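Local coordinates for protein Rho guanine nucleotide exchange factor 12 (Homo sapiens, PDB 1TXD) that acts as a guanine nucleotide exchange factor for the small GTPase RhoA, here represented by its catalytic DH domain and the adjoining PH domain, at residues His259-Leu263 and Glu356-Trp360; Ile317-Leu323 and Phe335-Met339. The protein carries 1 engineered substitution. Numbering follows the deposited sequence.

Interaction 1 of 2, residues His259-Leu263 and Glu356-Trp360; sequences HEGPL and EKTVW
Strand 257-266 of the PH domain packs against the start of the C-terminal helix 354-374, the helix that covers one open end of the PH beta sandwich. Over the short segments the axes approach to 10.2 Å at a crossing angle of -139°, and the nearest CA pair is His-259 with Trp-360, 7.8 Å apart. His-259, extended (phi/psi -152/160) with chi1 t, points toward the helix. Its ring edge meets one face of the Trp-360 indole in a T-shaped stack, centroids 4.6 Å apart and planes at 67°, with His-259 ND1 3.6 Å from Trp-360 CZ2; His-259 NE2 also lies 3.3 Å from Val-359 CG1. Glu-260 turns its CB away and hydrogen-bonds Tyr-276 on the neighbouring strand. Gly-261 is almost fully stretched (179/175), its N 3.4 Å from Trp-360 CZ2 at the indole edge. A CB here would lie 2.6 Å from Glu-356 OE2, a clash, but 3.5 Å from Trp-360 CZ2, so the absence of a side chain makes room for the carboxylate. Pro-262, CB away, brings CD to 4.3 Å from Glu-356 OE2. Leu-263 (chi1 m, chi2 t) starts sideways and bends back, placing CD2 over the opposite indole face, 3.7 Å from the five-membered ring centroid, as a CH-pi contact. Trp-360 (chi1 -88°, chi2 107°) thus lies between His-259 and Leu-263. Trp-360 NE1 donates to Glu-356 OE2 at 3.1 Å, one turn back in the helix. The indole's polar group is therefore satisfied inside the helix, leaving aromatic and apolar contacts to join helix to strand.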
ATOM      1  N   HIS A 259      -4.907 -14.436  -8.677  1.00 58.94           N
ATOM      2  CA  HIS A 259      -6.360 -14.352  -8.603  1.00 59.54           C
ATOM      3  C   HIS A 259      -6.913 -15.103  -7.388  1.00 58.11           C
ATOM      4  O   HIS A 259      -6.249 -15.967  -6.823  1.00 56.05           O
ATOM      5  CB  HIS A 259      -6.981 -14.900  -9.906  1.00 61.45           C
ATOM      6  CG  HIS A 259      -8.367 -14.406 -10.160  1.00 64.69           C
ATOM      7  ND1 HIS A 259      -9.482 -15.030  -9.647  1.00 67.84           N
ATOM      8  CD2 HIS A 259      -8.819 -13.326 -10.838  1.00 67.49           C
ATOM      9  CE1 HIS A 259     -10.564 -14.362 -10.006  1.00 69.08           C
ATOM     10  NE2 HIS A 259     -10.190 -13.324 -10.730  1.00 69.21           N
ATOM     11  N   GLU A 260      -8.131 -14.755  -6.994  1.00 58.12           N
ATOM     12  CA  GLU A 260      -8.849 -15.478  -5.954  1.00 59.53           C
ATOM     13  C   GLU A 260     -10.364 -15.277  -6.061  1.00 60.75           C
ATOM     14  O   GLU A 260     -10.838 -14.245  -6.554  1.00 61.84           O
ATOM     15  CB  GLU A 260      -8.383 -15.018  -4.570  1.00 60.18           C
ATOM     16  CG  GLU A 260      -8.821 -13.603  -4.229  1.00 60.96           C
ATOM     17  CD  GLU A 260      -8.165 -13.065  -2.983  1.00 61.25           C
ATOM     18  OE1 GLU A 260      -8.329 -13.677  -1.913  1.00 62.43           O
ATOM     19  OE2 GLU A 260      -7.485 -12.030  -3.080  1.00 62.04           O
ATOM     20  N   GLY A 261     -11.126 -16.263  -5.592  1.00 61.28           N
ATOM     21  CA  GLY A 261     -12.573 -16.129  -5.514  1.00 60.80           C
ATOM     22  C   GLY A 261     -13.314 -17.345  -4.978  1.00 60.24           C
ATOM     23  O   GLY A 261     -12.713 -18.388  -4.719  1.00 59.53           O
ATOM     24  N   PRO A 262     -14.627 -17.210  -4.809  1.00 59.96           N
ATOM     25  CA  PRO A 262     -15.484 -18.364  -4.515  1.00 60.36           C
ATOM     26  C   PRO A 262     -15.777 -19.243  -5.761  1.00 60.28           C
ATOM     27  O   PRO A 262     -16.464 -18.796  -6.691  1.00 59.44           O
ATOM     28  CB  PRO A 262     -16.781 -17.727  -3.985  1.00 60.32           C
ATOM     29  CG  PRO A 262     -16.605 -16.237  -4.086  1.00 60.25           C
ATOM     30  CD  PRO A 262     -15.399 -15.961  -4.910  1.00 59.80           C
ATOM     31  N   LEU A 263     -15.236 -20.462  -5.770  1.00 60.50           N
ATOM     32  CA  LEU A 263     -15.672 -21.512  -6.699  1.00 61.21           C
ATOM     33  C   LEU A 263     -16.471 -22.578  -5.947  1.00 61.84           C
ATOM     34  O   LEU A 263     -16.447 -22.634  -4.724  1.00 62.15           O
ATOM     35  CB  LEU A 263     -14.480 -22.184  -7.400  1.00 60.70           C
ATOM     36  CG  LEU A 263     -13.507 -21.293  -8.177  1.00 60.31           C
ATOM     37  CD1 LEU A 263     -12.367 -22.114  -8.752  1.00 59.60           C
ATOM     38  CD2 LEU A 263     -14.217 -20.515  -9.273  1.00 60.40           C
ATOM     39  N   GLU A 356     -17.111 -14.031 -14.443  1.00 82.14           N
ATOM     40  CA  GLU A 356     -15.960 -14.394 -13.610  1.00 81.63           C
ATOM     41  C   GLU A 356     -15.238 -15.670 -14.051  1.00 80.89           C
ATOM     42  O   GLU A 356     -14.017 -15.732 -13.963  1.00 80.61           O
ATOM     43  CB  GLU A 356     -16.350 -14.495 -12.129  1.00 82.16           C
ATOM     44  CG  GLU A 356     -15.263 -15.113 -11.248  1.00 82.35           C
ATOM     45  CD  GLU A 356     -15.437 -14.823  -9.776  1.00 81.79           C
ATOM     46  OE1 GLU A 356     -16.527 -14.351  -9.390  1.00 81.71           O
ATOM     47  OE2 GLU A 356     -14.483 -15.085  -9.011  1.00 81.67           O
ATOM     48  N   LYS A 357     -15.972 -16.680 -14.521  1.00 80.11           N
ATOM     49  CA  LYS A 357     -15.334 -17.909 -14.998  1.00 79.34           C
ATOM     50  C   LYS A 357     -14.526 -17.681 -16.275  1.00 78.51           C
ATOM     51  O   LYS A 357     -13.674 -18.501 -16.610  1.00 77.67           O
ATOM     52  CB  LYS A 357     -16.345 -19.058 -15.203  1.00 79.39           C
ATOM     53  CG  LYS A 357     -17.247 -18.927 -16.413  1.00 79.11           C
ATOM     54  CD  LYS A 357     -16.688 -19.622 -17.663  1.00 79.26           C
ATOM     55  CE  LYS A 357     -17.768 -19.830 -18.708  1.00 79.06           C
ATOM     56  NZ  LYS A 357     -17.296 -19.483 -20.076  1.00 79.86           N
ATOM     57  N   THR A 358     -14.787 -16.583 -16.986  1.00 77.43           N
ATOM     58  CA  THR A 358     -13.994 -16.262 -18.176  1.00 77.02           C
ATOM     59  C   THR A 358     -12.675 -15.635 -17.751  1.00 75.22           C
ATOM     60  O   THR A 358     -11.658 -15.832 -18.411  1.00 75.11           O
ATOM     61  CB  THR A 358     -14.748 -15.336 -19.175  1.00 77.29           C
ATOM     62  OG1 THR A 358     -16.164 -15.498 -19.041  1.00 78.40           O
ATOM     63  CG2 THR A 358     -14.480 -15.769 -20.613  1.00 77.36           C
ATOM     64  N   VAL A 359     -12.701 -14.885 -16.651  1.00 73.75           N
ATOM     65  CA  VAL A 359     -11.478 -14.418 -15.996  1.00 71.90           C
ATOM     66  C   VAL A 359     -10.683 -15.622 -15.455  1.00 69.73           C
ATOM     67  O   VAL A 359      -9.487 -15.746 -15.718  1.00 69.03           O
ATOM     68  CB  VAL A 359     -11.800 -13.394 -14.884  1.00 72.59           C
ATOM     69  CG1 VAL A 359     -10.594 -13.129 -13.988  1.00 73.33           C
ATOM     70  CG2 VAL A 359     -12.296 -12.084 -15.494  1.00 73.17           C
ATOM     71  N   TRP A 360     -11.349 -16.527 -14.741  1.00 67.47           N
ATOM     72  CA  TRP A 360     -10.678 -17.702 -14.182  1.00 66.19           C
ATOM     73  C   TRP A 360     -10.004 -18.511 -15.285  1.00 65.99           C
ATOM     74  O   TRP A 360      -8.835 -18.876 -15.161  1.00 65.08           O
ATOM     75  CB  TRP A 360     -11.657 -18.595 -13.404  1.00 65.69           C
ATOM     76  CG  TRP A 360     -11.832 -18.241 -11.934  1.00 64.55           C
ATOM     77  CD1 TRP A 360     -12.919 -17.644 -11.366  1.00 64.11           C
ATOM     78  CD2 TRP A 360     -10.913 -18.492 -10.857  1.00 63.50           C
ATOM     79  NE1 TRP A 360     -12.729 -17.492 -10.014  1.00 64.67           N
ATOM     80  CE2 TRP A 360     -11.503 -18.003  -9.675  1.00 63.63           C
ATOM     81  CE3 TRP A 360      -9.640 -19.069 -10.773  1.00 63.16           C
ATOM     82  CZ2 TRP A 360     -10.881 -18.091  -8.434  1.00 62.85           C
ATOM     83  CZ3 TRP A 360      -9.017 -19.147  -9.530  1.00 62.52           C
ATOM     84  CH2 TRP A 360      -9.638 -18.661  -8.385  1.00 62.48           C
TER

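Interaction 2 of 2, residues Ile317-Leu323 and Phe335-Met339; sequences IKLSTVL and FVISM
Ile-317 and Lys-318 end one strand, residues 319-321 make a single 3-10 turn, and Val-322 and Leu-323 lead into the next strand, which pairs antiparallel with 335-339. The turn is closed by Thr-321 N to Lys-318 O (3.2 Å) and Val-322 N to Leu-319 O (3.3 Å). Thr-321, chi1 p, swings OG1 back to Lys-318 O at 2.9 Å, and the same OG1 accepts a hydrogen bond from Ser-338 OG at 2.8 Å, so the serine hydroxyl fills the notch inside the bend. Ile-317 CG2 forms the floor of that notch, 3.4 Å from Ser-338 OG. Leu-323 and Ile-337 are a hydrogen-bonded pair: Leu-323 N to Ile-337 O 3.1 Å, Ile-337 N to Leu-323 O 3.0 Å. Met-339 N reaches Thr-321 O at a longer 3.3 Å. These strands are the 322-326/333-339 hairpin of the PH-domain beta sandwich, and the 3-10 turn carries the chain into it from strand 316-318, which pairs with strand 283-290. On the buried side, Val-336 (chi1 t) is the central bump: its CG1 lies 3.8 Å from Val-322 CG1 and 4.3 Å from Ile-317 CG2, settling between them. Leu-323 and Ile-337 occupy the other side of the hairpin, with CB atoms 4.4 Å apart. Val-322 CA packs 3.3 Å from Ile-337 O in a CA-H...O contact, while Leu-319 turns its CB away from the hairpin, its side chain touching Ile-364 and Met-367 of helix 354-374.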
ATOM      1  N   ILE A 317      -3.249 -28.259  -7.407  1.00 52.08           N
ATOM      2  CA  ILE A 317      -3.097 -28.653  -8.797  1.00 53.05           C
ATOM      3  C   ILE A 317      -1.929 -27.909  -9.440  1.00 53.30           C
ATOM      4  O   ILE A 317      -1.981 -26.699  -9.612  1.00 54.02           O
ATOM      5  CB  ILE A 317      -4.398 -28.344  -9.573  1.00 53.24           C
ATOM      6  CG1 ILE A 317      -5.597 -29.043  -8.926  1.00 53.50           C
ATOM      7  CG2 ILE A 317      -4.250 -28.742 -11.029  1.00 53.24           C
ATOM      8  CD1 ILE A 317      -6.907 -28.275  -9.084  1.00 54.27           C
ATOM      9  N   LYS A 318      -0.887 -28.635  -9.808  1.00 54.15           N
ATOM     10  CA  LYS A 318       0.261 -28.034 -10.474  1.00 55.19           C
ATOM     11  C   LYS A 318      -0.132 -27.518 -11.863  1.00 56.10           C
ATOM     12  O   LYS A 318      -0.578 -28.284 -12.710  1.00 56.41           O
ATOM     13  CB  LYS A 318       1.399 -29.045 -10.570  1.00 55.40           C
ATOM     14  CG  LYS A 318       1.863 -29.564  -9.202  1.00 56.25           C
ATOM     15  CD  LYS A 318       3.346 -29.909  -9.196  1.00 57.06           C
ATOM     16  CE  LYS A 318       3.880 -30.133  -7.782  1.00 57.66           C
ATOM     17  NZ  LYS A 318       5.109 -30.996  -7.772  1.00 57.67           N
ATOM     18  N   LEU A 319       0.021 -26.214 -12.083  1.00 56.97           N
ATOM     19  CA  LEU A 319      -0.348 -25.582 -13.358  1.00 57.35           C
ATOM     20  C   LEU A 319       0.476 -26.080 -14.554  1.00 57.37           C
ATOM     21  O   LEU A 319       0.063 -25.923 -15.706  1.00 57.66           O
ATOM     22  CB  LEU A 319      -0.222 -24.050 -13.255  1.00 57.45           C
ATOM     23  CG  LEU A 319      -1.191 -23.346 -12.302  1.00 57.35           C
ATOM     24  CD1 LEU A 319      -0.800 -21.884 -12.129  1.00 57.74           C
ATOM     25  CD2 LEU A 319      -2.634 -23.459 -12.789  1.00 57.09           C
ATOM     26  N   SER A 320       1.633 -26.673 -14.273  1.00 57.33           N
ATOM     27  CA  SER A 320       2.512 -27.220 -15.304  1.00 57.36           C
ATOM     28  C   SER A 320       1.863 -28.351 -16.113  1.00 58.18           C
ATOM     29  O   SER A 320       2.337 -28.700 -17.195  1.00 58.11           O
ATOM     30  CB  SER A 320       3.784 -27.749 -14.647  1.00 56.96           C
ATOM     31  OG  SER A 320       4.744 -28.109 -15.618  1.00 56.62           O
ATOM     32  N   THR A 321       0.789 -28.917 -15.572  1.00 58.99           N
ATOM     33  CA  THR A 321       0.121 -30.077 -16.139  1.00 59.77           C
ATOM     34  C   THR A 321      -1.319 -29.788 -16.553  1.00 60.47           C
ATOM     35  O   THR A 321      -2.010 -30.683 -17.018  1.00 60.93           O
ATOM     36  CB  THR A 321       0.102 -31.202 -15.084  1.00 59.80           C
ATOM     37  OG1 THR A 321      -0.766 -30.838 -13.992  1.00 59.51           O
ATOM     38  CG2 THR A 321       1.481 -31.391 -14.438  1.00 59.33           C
ATOM     39  N   VAL A 322      -1.776 -28.551 -16.384  1.00 61.46           N
ATOM     40  CA  VAL A 322      -3.197 -28.249 -16.511  1.00 62.05           C
ATOM     41  C   VAL A 322      -3.621 -27.970 -17.946  1.00 62.48           C
ATOM     42  O   VAL A 322      -2.891 -27.355 -18.726  1.00 62.16           O
ATOM     43  CB  VAL A 322      -3.616 -27.069 -15.608  1.00 62.09           C
ATOM     44  CG1 VAL A 322      -5.043 -26.623 -15.895  1.00 62.56           C
ATOM     45  CG2 VAL A 322      -3.515 -27.473 -14.164  1.00 62.75           C
ATOM     46  N   LEU A 323      -4.809 -28.474 -18.270  1.00 62.95           N
ATOM     47  CA  LEU A 323      -5.569 -28.071 -19.440  1.00 63.48           C
ATOM     48  C   LEU A 323      -6.936 -27.652 -18.927  1.00 63.58           C
ATOM     49  O   LEU A 323      -7.481 -28.266 -18.015  1.00 63.15           O
ATOM     50  CB  LEU A 323      -5.706 -29.237 -20.435  1.00 63.97           C
ATOM     51  CG  LEU A 323      -4.505 -29.528 -21.343  1.00 64.05           C
ATOM     52  CD1 LEU A 323      -4.765 -30.756 -22.199  1.00 64.44           C
ATOM     53  CD2 LEU A 323      -4.179 -28.314 -22.224  1.00 64.46           C
ATOM     54  N   PHE A 335     -13.608 -27.458 -16.653  1.00 63.47           N
ATOM     55  CA  PHE A 335     -12.924 -28.686 -16.327  1.00 63.81           C
ATOM     56  C   PHE A 335     -11.476 -28.285 -16.197  1.00 63.07           C
ATOM     57  O   PHE A 335     -10.853 -27.838 -17.156  1.00 63.53           O
ATOM     58  CB  PHE A 335     -13.093 -29.743 -17.432  1.00 64.37           C
ATOM     59  CG  PHE A 335     -14.501 -30.261 -17.577  1.00 65.31           C
ATOM     60  CD1 PHE A 335     -15.219 -30.695 -16.471  1.00 65.66           C
ATOM     61  CD2 PHE A 335     -15.104 -30.327 -18.827  1.00 66.29           C
ATOM     62  CE1 PHE A 335     -16.510 -31.169 -16.607  1.00 66.15           C
ATOM     63  CE2 PHE A 335     -16.397 -30.802 -18.967  1.00 66.49           C
ATOM     64  CZ  PHE A 335     -17.103 -31.223 -17.857  1.00 66.57           C
ATOM     65  N   VAL A 336     -10.957 -28.380 -14.988  1.00 61.98           N
ATOM     66  CA  VAL A 336      -9.540 -28.256 -14.798  1.00 61.22           C
ATOM     67  C   VAL A 336      -9.074 -29.682 -14.840  1.00 60.39           C
ATOM     68  O   VAL A 336      -9.649 -30.545 -14.191  1.00 59.87           O
ATOM     69  CB  VAL A 336      -9.188 -27.563 -13.467  1.00 60.81           C
ATOM     70  CG1 VAL A 336      -7.690 -27.423 -13.333  1.00 61.08           C
ATOM     71  CG2 VAL A 336      -9.858 -26.199 -13.393  1.00 61.30           C
ATOM     72  N   ILE A 337      -8.029 -29.924 -15.613  1.00 60.23           N
ATOM     73  CA  ILE A 337      -7.609 -31.259 -15.928  1.00 60.37           C
ATOM     74  C   ILE A 337      -6.130 -31.377 -15.646  1.00 60.79           C
ATOM     75  O   ILE A 337      -5.322 -30.816 -16.381  1.00 61.12           O
ATOM     76  CB  ILE A 337      -7.895 -31.557 -17.429  1.00 60.75           C
ATOM     77  CG1 ILE A 337      -9.354 -31.216 -17.792  1.00 60.56           C
ATOM     78  CG2 ILE A 337      -7.593 -33.003 -17.743  1.00 59.88           C
ATOM     79  CD1 ILE A 337      -9.780 -31.735 -19.167  1.00 61.22           C
ATOM     80  N   SER A 338      -5.773 -32.118 -14.599  1.00 61.09           N
ATOM     81  CA  SER A 338      -4.367 -32.320 -14.252  1.00 61.35           C
ATOM     82  C   SER A 338      -3.805 -33.607 -14.851  1.00 61.71           C
ATOM     83  O   SER A 338      -4.405 -34.667 -14.730  1.00 61.77           O
ATOM     84  CB  SER A 338      -4.163 -32.302 -12.731  1.00 61.16           C
ATOM     85  OG  SER A 338      -2.981 -31.586 -12.409  1.00 61.51           O
ATOM     86  N   MET A 339      -2.629 -33.490 -15.468  1.00 62.48           N
ATOM     87  CA  MET A 339      -1.955 -34.583 -16.162  1.00 63.20           C
ATOM     88  C   MET A 339      -0.745 -35.118 -15.388  1.00 63.07           C
ATOM     89  O   MET A 339       0.223 -34.389 -15.162  1.00 63.32           O
ATOM     90  CB  MET A 339      -1.482 -34.089 -17.537  1.00 64.02           C
ATOM     91  CG  MET A 339      -2.612 -33.834 -18.535  1.00 65.46           C
ATOM     92  SD  MET A 339      -3.544 -35.340 -18.960  1.00 67.91           S
ATOM     93  CE  MET A 339      -2.195 -36.514 -19.350  1.00 66.90           C
TER

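Both contacts belong to the PH domain and reach the same sheet, their centres about 16 Å apart and their nearest atoms about 7 Å apart without touching. Along the chain, interaction 2 is nested inside the loop that interaction 1 closes, so residues 317-339 lie between segment 259-263 and helix segment 356-360. Strand 344-350 bridges them in the sheet, pairing with 257-266 and with 333-339. Helix 354-374 also reaches both: its start carries Trp-360 in interaction 1, whereas its later turns reach interaction 2, where Lys-372 hydrogen-bonds Val-322 O. Neither contact includes a residue of the DH domain, the module that catalyses exchange in this family.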